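Local structure of putative hydrolase (Agrobacterium vitis, 3LLC) at residues 22-26 and 75-81; 55-59 and 69-73. The protein probably hydrolyses acyl thioesters or esters as an alpha/beta hydrolase, perhaps removing fatty acids from acylated proteins. All blocks are in the same frame, centred on the assembly; numbering follows the deposited sequence. Where two conformers were deposited one is given.

Contact 1 (22-26 and 75-81); sequences ARSIA and SGHGASG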
# COMPACT_ATOMS: atom_id res chain seq x y z
N ALA A 22 -13.41 -10.57 13.48
CA ALA A 22 -14.16 -9.52 12.77
C ALA A 22 -13.65 -8.14 13.18
O ALA A 22 -13.31 -7.92 14.35
CB ALA A 22 -15.64 -9.64 13.00
N ARG A 23 -13.55 -7.23 12.23
CA ARG A 23 -13.23 -5.84 12.52
C ARG A 23 -13.93 -4.92 11.53
O ARG A 23 -14.13 -5.28 10.36
CB ARG A 23 -11.70 -5.61 12.52
CG ARG A 23 -10.97 -5.86 11.20
CD ARG A 23 -10.32 -7.18 11.19
NE ARG A 23 -9.46 -7.46 10.04
CZ ARG A 23 -9.38 -8.65 9.46
NH1 ARG A 23 -10.14 -9.66 9.90
NH2 ARG A 23 -8.56 -8.84 8.44
N SER A 24 -14.27 -3.72 11.99
CA SER A 24 -14.91 -2.71 11.13
C SER A 24 -13.86 -1.75 10.55
O SER A 24 -13.06 -1.15 11.30
CB SER A 24 -15.98 -1.91 11.90
OG SER A 24 -17.09 -2.68 12.33
N ILE A 25 -13.87 -1.61 9.22
CA ILE A 25 -12.94 -0.76 8.48
C ILE A 25 -13.65 0.53 8.03
O ILE A 25 -14.73 0.51 7.39
CB ILE A 25 -12.35 -1.56 7.25
CG1 ILE A 25 -11.60 -2.79 7.74
CG2 ILE A 25 -11.51 -0.64 6.33
CD1 ILE A 25 -10.41 -2.50 8.75
N ALA A 26 -13.06 1.68 8.40
CA ALA A 26 -13.58 2.99 8.03
C ALA A 26 -13.04 3.36 6.62
O ALA A 26 -11.85 3.19 6.31
CB ALA A 26 -13.17 4.06 9.08
N SER A 75 -6.88 -1.93 9.82
CA SER A 75 -7.17 -2.25 11.20
C SER A 75 -5.97 -1.81 12.08
O SER A 75 -4.82 -1.90 11.66
CB SER A 75 -7.46 -3.75 11.42
OG SER A 75 -6.40 -4.59 10.98
N GLY A 76 -6.27 -1.32 13.29
CA GLY A 76 -5.26 -0.82 14.20
C GLY A 76 -4.78 0.61 13.95
O GLY A 76 -3.97 1.15 14.73
N HIS A 77 -5.30 1.22 12.89
CA HIS A 77 -4.87 2.56 12.43
C HIS A 77 -6.09 3.50 12.36
O HIS A 77 -7.22 3.07 12.06
CB HIS A 77 -4.32 2.51 11.01
CG HIS A 77 -3.07 1.70 10.81
ND1 HIS A 77 -2.99 0.33 11.03
CD2 HIS A 77 -1.85 2.07 10.32
CE1 HIS A 77 -1.78 -0.10 10.68
NE2 HIS A 77 -1.08 0.93 10.26
N GLY A 78 -5.84 4.79 12.58
CA GLY A 78 -6.84 5.81 12.34
C GLY A 78 -8.25 5.53 12.88
O GLY A 78 -8.44 5.34 14.09
N ALA A 79 -9.24 5.61 11.99
CA ALA A 79 -10.65 5.55 12.38
C ALA A 79 -11.20 4.12 12.42
O ALA A 79 -12.35 3.91 12.84
CB ALA A 79 -11.55 6.47 11.42
N SER A 80 -10.39 3.14 12.02
CA SER A 80 -10.82 1.73 12.01
C SER A 80 -10.72 1.02 13.37
O SER A 80 -10.09 1.54 14.31
CB SER A 80 -10.06 0.95 10.94
OG SER A 80 -10.47 1.38 9.66
N GLY A 81 -11.39 -0.13 13.48
CA GLY A 81 -11.31 -0.99 14.66
C GLY A 81 -10.09 -1.91 14.64
O GLY A 81 -9.27 -1.86 13.72
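Two hydrogen bonds tie the loop 75-81 to segment 22-26, whose residues 23-26 are strand. Gly81 N donates to Ser24 O at 2.9 Å in a nearly straight bond. Ala26 N donates to Ser80 OG, also at 2.9 Å. That hydroxyl probably donates in turn to Asp73 O, so it bridges two backbones where the pairing of strands 23-30 and 68-72 gives out. Beyond it, the loop takes over the strand edge through Gly81. A type II' turn from His77 to Ser80 shapes the loop, and Gly76 N bonds to Gly81 O. One apolar pair forms: Ala26 CB meets Ala79 CB at 3.7 Å. Ile25 CD1 packs on Ser75 CB at 4.2 Å, and Arg23 CG passes Ser75 CB at 4.1 Å. The Arg23 guanidinium makes salt bridges to Glu94 and Glu95; Ser75 OG also bonds to Glu95. Strand 23-30 is second from the sheet edge, antiparallel to both neighbours, 9-16 and 68-72. Ile25 packs on helix 89-103, toward which the loop leads.

Contact 2 (55-59 and 69-73); sequences ALEMD and AIRFD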
# COMPACT_ATOMS: atom_id res chain seq x y z
N ALA A 55 -2.38 10.93 0.36
CA ALA A 55 -3.75 10.41 0.21
C ALA A 55 -4.73 11.50 -0.19
O ALA A 55 -5.55 11.30 -1.12
CB ALA A 55 -4.23 9.69 1.50
N LEU A 56 -4.66 12.66 0.48
CA LEU A 56 -5.54 13.78 0.17
C LEU A 56 -5.30 14.32 -1.25
O LEU A 56 -6.26 14.76 -1.92
CB LEU A 56 -5.38 14.94 1.18
CG LEU A 56 -5.93 14.73 2.60
CD1 LEU A 56 -5.57 15.97 3.52
CD2 LEU A 56 -7.44 14.48 2.60
N GLU A 57 -4.03 14.31 -1.68
CA GLU A 57 -3.66 14.76 -3.02
C GLU A 57 -4.22 13.83 -4.10
O GLU A 57 -4.70 14.32 -5.15
CB GLU A 57 -2.14 14.93 -3.18
CG GLU A 57 -1.62 16.18 -2.42
CD GLU A 57 -1.95 17.52 -3.05
OE1 GLU A 57 -2.36 17.61 -4.24
OE2 GLU A 57 -1.76 18.54 -2.36
N MSE A 58 -4.15 12.53 -3.85
CA MSE A 58 -4.75 11.51 -4.77
C MSE A 58 -6.25 11.80 -4.92
O MSE A 58 -6.74 11.90 -6.02
CB MSE A 58 -4.57 10.08 -4.26
CG MSE A 58 -5.01 8.98 -5.28
SE MSE A 58 -5.51 7.32 -4.52
CE MSE A 58 -7.17 7.96 -3.73
N ASP A 59 -6.95 11.93 -3.81
CA ASP A 59 -8.38 12.29 -3.83
C ASP A 59 -8.68 13.60 -4.59
O ASP A 59 -9.66 13.65 -5.36
CB ASP A 59 -8.93 12.39 -2.41
CG ASP A 59 -10.39 12.84 -2.39
OD1 ASP A 59 -11.29 12.01 -2.65
OD2 ASP A 59 -10.65 14.04 -2.12
N ALA A 69 -12.52 7.85 -6.25
CA ALA A 69 -11.44 7.73 -5.25
C ALA A 69 -11.91 6.96 -4.02
O ALA A 69 -13.01 7.21 -3.51
CB ALA A 69 -10.95 9.12 -4.85
N ILE A 70 -11.10 5.99 -3.58
CA ILE A 70 -11.34 5.22 -2.34
C ILE A 70 -10.13 5.36 -1.41
O ILE A 70 -9.00 5.11 -1.82
CB ILE A 70 -11.62 3.74 -2.60
CG1 ILE A 70 -12.91 3.54 -3.38
CG2 ILE A 70 -11.69 2.94 -1.27
CD1 ILE A 70 -13.11 2.13 -3.93
N ARG A 71 -10.38 5.75 -0.16
CA ARG A 71 -9.36 5.63 0.91
C ARG A 71 -9.98 4.85 2.06
O ARG A 71 -11.21 4.90 2.24
CB ARG A 71 -8.96 7.00 1.42
CG ARG A 71 -8.23 7.87 0.39
CD ARG A 71 -8.07 9.33 0.88
NE ARG A 71 -9.31 10.09 0.86
CZ ARG A 71 -9.68 11.00 1.75
NH1 ARG A 71 -8.94 11.27 2.82
NH2 ARG A 71 -10.83 11.62 1.59
N PHE A 72 -9.14 4.12 2.81
CA PHE A 72 -9.58 3.41 4.01
C PHE A 72 -8.42 3.31 5.02
O PHE A 72 -7.25 3.46 4.64
CB PHE A 72 -10.11 2.02 3.66
CG PHE A 72 -9.04 1.09 3.18
CD1 PHE A 72 -8.58 1.16 1.86
CD2 PHE A 72 -8.45 0.16 4.05
CE1 PHE A 72 -7.57 0.34 1.43
CE2 PHE A 72 -7.43 -0.69 3.60
CZ PHE A 72 -6.99 -0.58 2.27
N ASP A 73 -8.76 3.10 6.29
CA ASP A 73 -7.75 2.90 7.36
C ASP A 73 -7.60 1.40 7.64
O ASP A 73 -8.58 0.69 7.88
CB ASP A 73 -8.14 3.62 8.65
CG ASP A 73 -7.78 5.15 8.63
OD1 ASP A 73 -6.72 5.50 8.05
OD2 ASP A 73 -8.54 5.95 9.24
O HOH W 1 -11.39 9.67 -1.11
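Arg71 lays its long side chain along helix segment 55-59 and has the largest covered area of the contact. Its aliphatic part lies against Ala55, with Arg71 CD 3.9 Å from Ala55 CB. Farther out, Arg71 NE faces Asp59 CB at 4.0 Å, and Arg71 NH1 is 3.6 Å from Leu56 CD2. NH1 also hydrogen-bonds to Met50 O, just before the helix. Met58, modelled as selenomethionine, reaches the strand with its CE, 4.1 Å from Ala69 CB and 3.9 Å from Ile70 O. Asp59 OD1 sits 3.6 Å from Ala69 CB. The segment axes approach to 9.0 Å and run nearly antiparallel, at 159°. This is the helix-to-strand return of a beta-alpha-beta unit, strand 39-43, helix 53-65 and strand 68-72, in the alpha/beta hydrolase fold. Asp59 OD1 and Arg71 NH2 are 4.3 Å apart, too far for a salt bridge. A water links the two residues instead: it donates to Asp59 OD1 at 2.8 Å and accepts from Arg71 NE at 2.9 Å. Each charge also has an outside partner, Met50 O for Arg71 and a salt bridge to Arg30 for Asp59. The contact thus buries a water-linked charge pair beside the apolar packing of Met58 and Ala69.

Overall arrangement
Contact 2 is buried between the central sheet and a helix packed on it, while contact 1 is partly exposed near the sheet edge. They sit on neighbouring strands of one sheet: 22-26 lies on strand 23-30, and 69-73 lies on strand 68-72, which leads into the loop 75-81. Along the chain, contact 2 is nested inside the loop closed by contact 1. The two meet at Asp73. Its OD2 is 2.9 Å from Ala79 N, a probable hydrogen bond beside the one to Ser80. Contact 1 relies on direct hydrogen bonds between loop and strand. Contact 2 relies on side-chain packing between helix and strand, with water between its charges.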